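Local coordinates for iodotyrosine deiodinase (Thermotoga neapolitana, PDB 6Q1B), which removes halogen from halotyrosines such as 3-iodo-L-tyrosine and 3,5-diiodo-L-tyrosine, using FMN as cofactor and NADPH as reductant, at residues K92-E97 and V136-P141. Sequence-based numbering, arbitrary orientation.
With FMN (flavin mononucleotide), chain C; YOF (3-fluorotyrosine), chain D.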
loop_
_atom_site.group_PDB
_atom_site.type_symbol
_atom_site.label_atom_id
_atom_site.label_comp_id
_atom_site.label_asym_id
_atom_site.label_seq_id
_atom_site.Cartn_x
_atom_site.Cartn_y
_atom_site.Cartn_z
ATOM N N LYS A 92 17.278 -8.875 15.205
ATOM C CA LYS A 92 17.064 -8.012 14.052
ATOM C C LYS A 92 18.274 -7.146 13.819
ATOM O O LYS A 92 18.217 -5.931 13.970
ATOM C CB LYS A 92 15.838 -7.149 14.258
ATOM C CG LYS A 92 14.586 -7.934 14.532
ATOM C CD LYS A 92 14.228 -8.886 13.367
ATOM C CE LYS A 92 13.252 -9.931 13.789
ATOM N NZ LYS A 92 13.181 -11.052 12.798
ATOM N N PRO A 93 19.381 -7.755 13.434
ATOM C CA PRO A 93 20.642 -7.030 13.266
ATOM C C PRO A 93 20.530 -5.954 12.196
ATOM O O PRO A 93 21.263 -4.975 12.256
ATOM C CB PRO A 93 21.633 -8.131 12.864
ATOM C CG PRO A 93 20.793 -9.274 12.409
ATOM C CD PRO A 93 19.532 -9.203 13.182
ATOM N N PHE A 94 19.610 -6.121 11.252
ATOM C CA PHE A 94 19.521 -5.182 10.165
ATOM C C PHE A 94 19.050 -3.862 10.693
ATOM O O PHE A 94 19.202 -2.868 10.024
ATOM C CB PHE A 94 18.589 -5.654 9.051
ATOM C CG PHE A 94 17.231 -6.081 9.515
ATOM C CD1 PHE A 94 16.254 -5.161 9.798
ATOM C CD2 PHE A 94 16.922 -7.434 9.623
ATOM C CE1 PHE A 94 15.000 -5.558 10.208
ATOM C CE2 PHE A 94 15.673 -7.850 10.038
ATOM C CZ PHE A 94 14.702 -6.921 10.325
ATOM N N LEU A 95 18.473 -3.835 11.884
ATOM C CA LEU A 95 18.037 -2.548 12.407
ATOM C C LEU A 95 19.230 -1.735 12.868
ATOM O O LEU A 95 19.122 -0.524 13.031
ATOM C CB LEU A 95 17.072 -2.732 13.556
ATOM C CG LEU A 95 15.751 -3.368 13.155
ATOM C CD1 LEU A 95 14.967 -3.647 14.393
ATOM C CD2 LEU A 95 14.973 -2.445 12.219
ATOM N N LYS A 96 20.351 -2.391 13.126
ATOM C CA LYS A 96 21.592 -1.667 13.367
ATOM C C LYS A 96 22.369 -1.518 12.055
ATOM O O LYS A 96 22.941 -0.464 11.795
ATOM C CB LYS A 96 22.454 -2.384 14.412
ATOM C CG LYS A 96 23.869 -1.832 14.531
ATOM C CD LYS A 96 24.724 -2.710 15.415
ATOM C CE LYS A 96 26.095 -2.097 15.646
ATOM N NZ LYS A 96 26.846 -2.836 16.694
ATOM N N GLU A 97 22.413 -2.560 11.231
ATOM C CA GLU A 97 23.328 -2.540 10.094
ATOM C C GLU A 97 22.851 -1.616 8.991
ATOM O O GLU A 97 23.664 -1.062 8.250
ATOM C CB GLU A 97 23.552 -3.956 9.556
ATOM C CG GLU A 97 24.284 -4.859 10.559
ATOM C CD GLU A 97 25.461 -4.163 11.250
ATOM O OE1 GLU A 97 26.278 -3.529 10.550
ATOM O OE2 GLU A 97 25.571 -4.243 12.491
ATOM N N VAL A 136 13.119 -3.745 3.915
ATOM C CA VAL A 136 12.221 -4.758 4.396
ATOM C C VAL A 136 11.183 -3.996 5.194
ATOM O O VAL A 136 11.529 -3.117 5.959
ATOM C CB VAL A 136 12.928 -5.815 5.235
ATOM C CG1 VAL A 136 13.799 -5.189 6.291
ATOM C CG2 VAL A 136 11.904 -6.767 5.841
ATOM N N PRO A 137 9.909 -4.297 4.975
ATOM C CA PRO A 137 8.892 -3.657 5.788
ATOM C C PRO A 137 8.914 -4.336 7.127
ATOM O O PRO A 137 8.359 -5.393 7.305
ATOM C CB PRO A 137 7.604 -3.920 5.024
ATOM C CG PRO A 137 8.036 -4.257 3.662
ATOM C CD PRO A 137 9.306 -4.985 3.831
ATOM N N TYR A 138 9.611 -3.745 8.059
ATOM C CA TYR A 138 9.782 -4.419 9.311
ATOM C C TYR A 138 8.714 -3.931 10.263
ATOM O O TYR A 138 8.553 -2.746 10.477
ATOM C CB TYR A 138 11.163 -4.187 9.881
ATOM C CG TYR A 138 11.215 -4.754 11.252
ATOM C CD1 TYR A 138 11.041 -6.116 11.462
ATOM C CD2 TYR A 138 11.353 -3.935 12.353
ATOM C CE1 TYR A 138 11.028 -6.630 12.727
ATOM C CE2 TYR A 138 11.332 -4.437 13.614
ATOM C CZ TYR A 138 11.192 -5.791 13.798
ATOM O OH TYR A 138 11.168 -6.293 15.053
ATOM N N THR A 139 8.007 -4.880 10.859
ATOM C CA THR A 139 6.882 -4.578 11.705
ATOM C C THR A 139 7.055 -5.367 12.987
ATOM O O THR A 139 6.706 -6.543 13.044
ATOM C CB THR A 139 5.560 -4.943 11.033
ATOM O OG1 THR A 139 5.622 -6.305 10.609
ATOM C CG2 THR A 139 5.309 -4.068 9.814
ATOM N N PRO A 140 7.644 -4.745 14.008
ATOM C CA PRO A 140 7.776 -5.418 15.298
ATOM C C PRO A 140 6.399 -5.623 15.899
ATOM O O PRO A 140 5.464 -4.946 15.498
ATOM C CB PRO A 140 8.596 -4.441 16.124
ATOM C CG PRO A 140 8.256 -3.107 15.533
ATOM C CD PRO A 140 8.080 -3.349 14.071
ATOM N N PRO A 141 6.276 -6.531 16.863
ATOM C CA PRO A 141 4.957 -6.819 17.431
ATOM C C PRO A 141 4.318 -5.595 18.055
ATOM O O PRO A 141 3.095 -5.453 18.036
ATOM C CB PRO A 141 5.249 -7.867 18.507
ATOM C CG PRO A 141 6.549 -8.417 18.184
ATOM C CD PRO A 141 7.322 -7.395 17.416
HETATM N N1 FMN C . 9.933 -9.196 7.134
HETATM C C2 FMN C . 10.553 -9.370 8.316
HETATM O O2 FMN C . 11.644 -9.924 8.344
HETATM N N3 FMN C . 9.964 -8.950 9.473
HETATM C C4 FMN C . 8.754 -8.313 9.477
HETATM O O4 FMN C . 8.240 -7.952 10.530
HETATM C C4A FMN C . 8.120 -8.136 8.274
HETATM N N5 FMN C . 6.914 -7.515 8.235
HETATM C C5A FMN C . 6.319 -7.292 7.030
HETATM C C6 FMN C . 5.115 -6.615 7.033
HETATM C C7 FMN C . 4.481 -6.365 5.836
HETATM C C7M FMN C . 3.179 -5.634 5.843
HETATM C C8 FMN C . 5.072 -6.802 4.661
HETATM C C8M FMN C . 4.390 -6.480 3.364
HETATM C C9 FMN C . 6.295 -7.472 4.644
HETATM C C9A FMN C . 6.921 -7.719 5.858
HETATM N N10 FMN C . 8.128 -8.396 5.910
HETATM C C10 FMN C . 8.734 -8.561 7.113
HETATM C "C1'" FMN C . 8.817 -8.882 4.689
HETATM C "C2'" FMN C . 8.126 -10.156 4.205
HETATM O "O2'" FMN C . 8.578 -11.252 4.974
HETATM C "C3'" FMN C . 8.415 -10.339 2.719
HETATM O "O3'" FMN C . 7.807 -9.290 1.996
HETATM C "C4'" FMN C . 7.956 -11.683 2.172
HETATM O "O4'" FMN C . 8.758 -12.659 2.798
HETATM C "C5'" FMN C . 8.185 -11.762 0.678
HETATM O "O5'" FMN C . 9.539 -11.470 0.441
HETATM P P FMN C . 10.090 -11.489 -1.050
HETATM O O1P FMN C . 11.624 -11.348 -0.947
HETATM O O2P FMN C . 9.489 -10.315 -1.825
HETATM O O3P FMN C . 9.657 -12.835 -1.624
HETATM N N YOF D . 8.169 -9.349 12.798
HETATM C CA YOF D . 8.673 -10.657 13.077
HETATM C C YOF D . 10.070 -10.717 12.514
HETATM O O YOF D . 10.713 -11.879 12.696
HETATM O OXT YOF D . 10.617 -9.822 11.885
HETATM C CB YOF D . 7.863 -11.744 12.390
HETATM C CG YOF D . 7.632 -11.571 10.932
HETATM C CD1 YOF D . 6.354 -11.211 10.497
HETATM C CD2 YOF D . 8.634 -11.840 9.989
HETATM C CE1 YOF D . 6.113 -11.114 9.124
HETATM C CE2 YOF D . 8.403 -11.733 8.619
HETATM C CZ YOF D . 7.131 -11.348 8.194
HETATM O OH YOF D . 6.896 -11.248 6.870
HETATM F F YOF D . 4.903 -10.745 8.657
#
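Lys-92 and Tyr-138 touch each other while both reach the carboxylate of the bound 3-fluorotyrosine. Lys-92, which binds 3-iodo-L-tyrosine and L-tyrosine, crosses Tyr-138 with its CG 3.8 Å from Tyr-138 OH, then bends along its chain and delivers NZ to the carboxylate, 2.6 Å from O of 3-fluorotyrosine. Tyr-138 CE1 lies 3.3 Å from OXT of the same group, while its hydroxyl is hydrogen-bonded to Glu-68, also of that binding site. No hydrogen bond joins the two segments; side chains alone meet, around the ring of Tyr-138. Phe-94 turns its edge to the face of that ring in a T-shaped stack, centroids 5.6 Å apart and planes at 75°. With CG of Phe-94 wedged between backbone N and carbonyl carbon (chi1 51°), the ring stands with CB of Lys-92 over the rim of one face and CG1 of Val-136 over the rim of the opposite face, the latter 4.1 Å from Phe-94 CE1. Leu-95 adds CD1, 3.8 Å from Tyr-138 CE2. Within this nitroreductase-family fold the loop follows strand 134-135 at the margin of the antiparallel sheet and contributes to the flavin site: Thr-139 N donates to FMN O4 at 3.1 Å and 164°. Replacing Tyr-138 by alanine is likely to open a gap beside Phe-94 and Leu-95 and to take one hydrogen-bond partner from Glu-68. Thr-139 also packs against Tyr-112 of the second subunit.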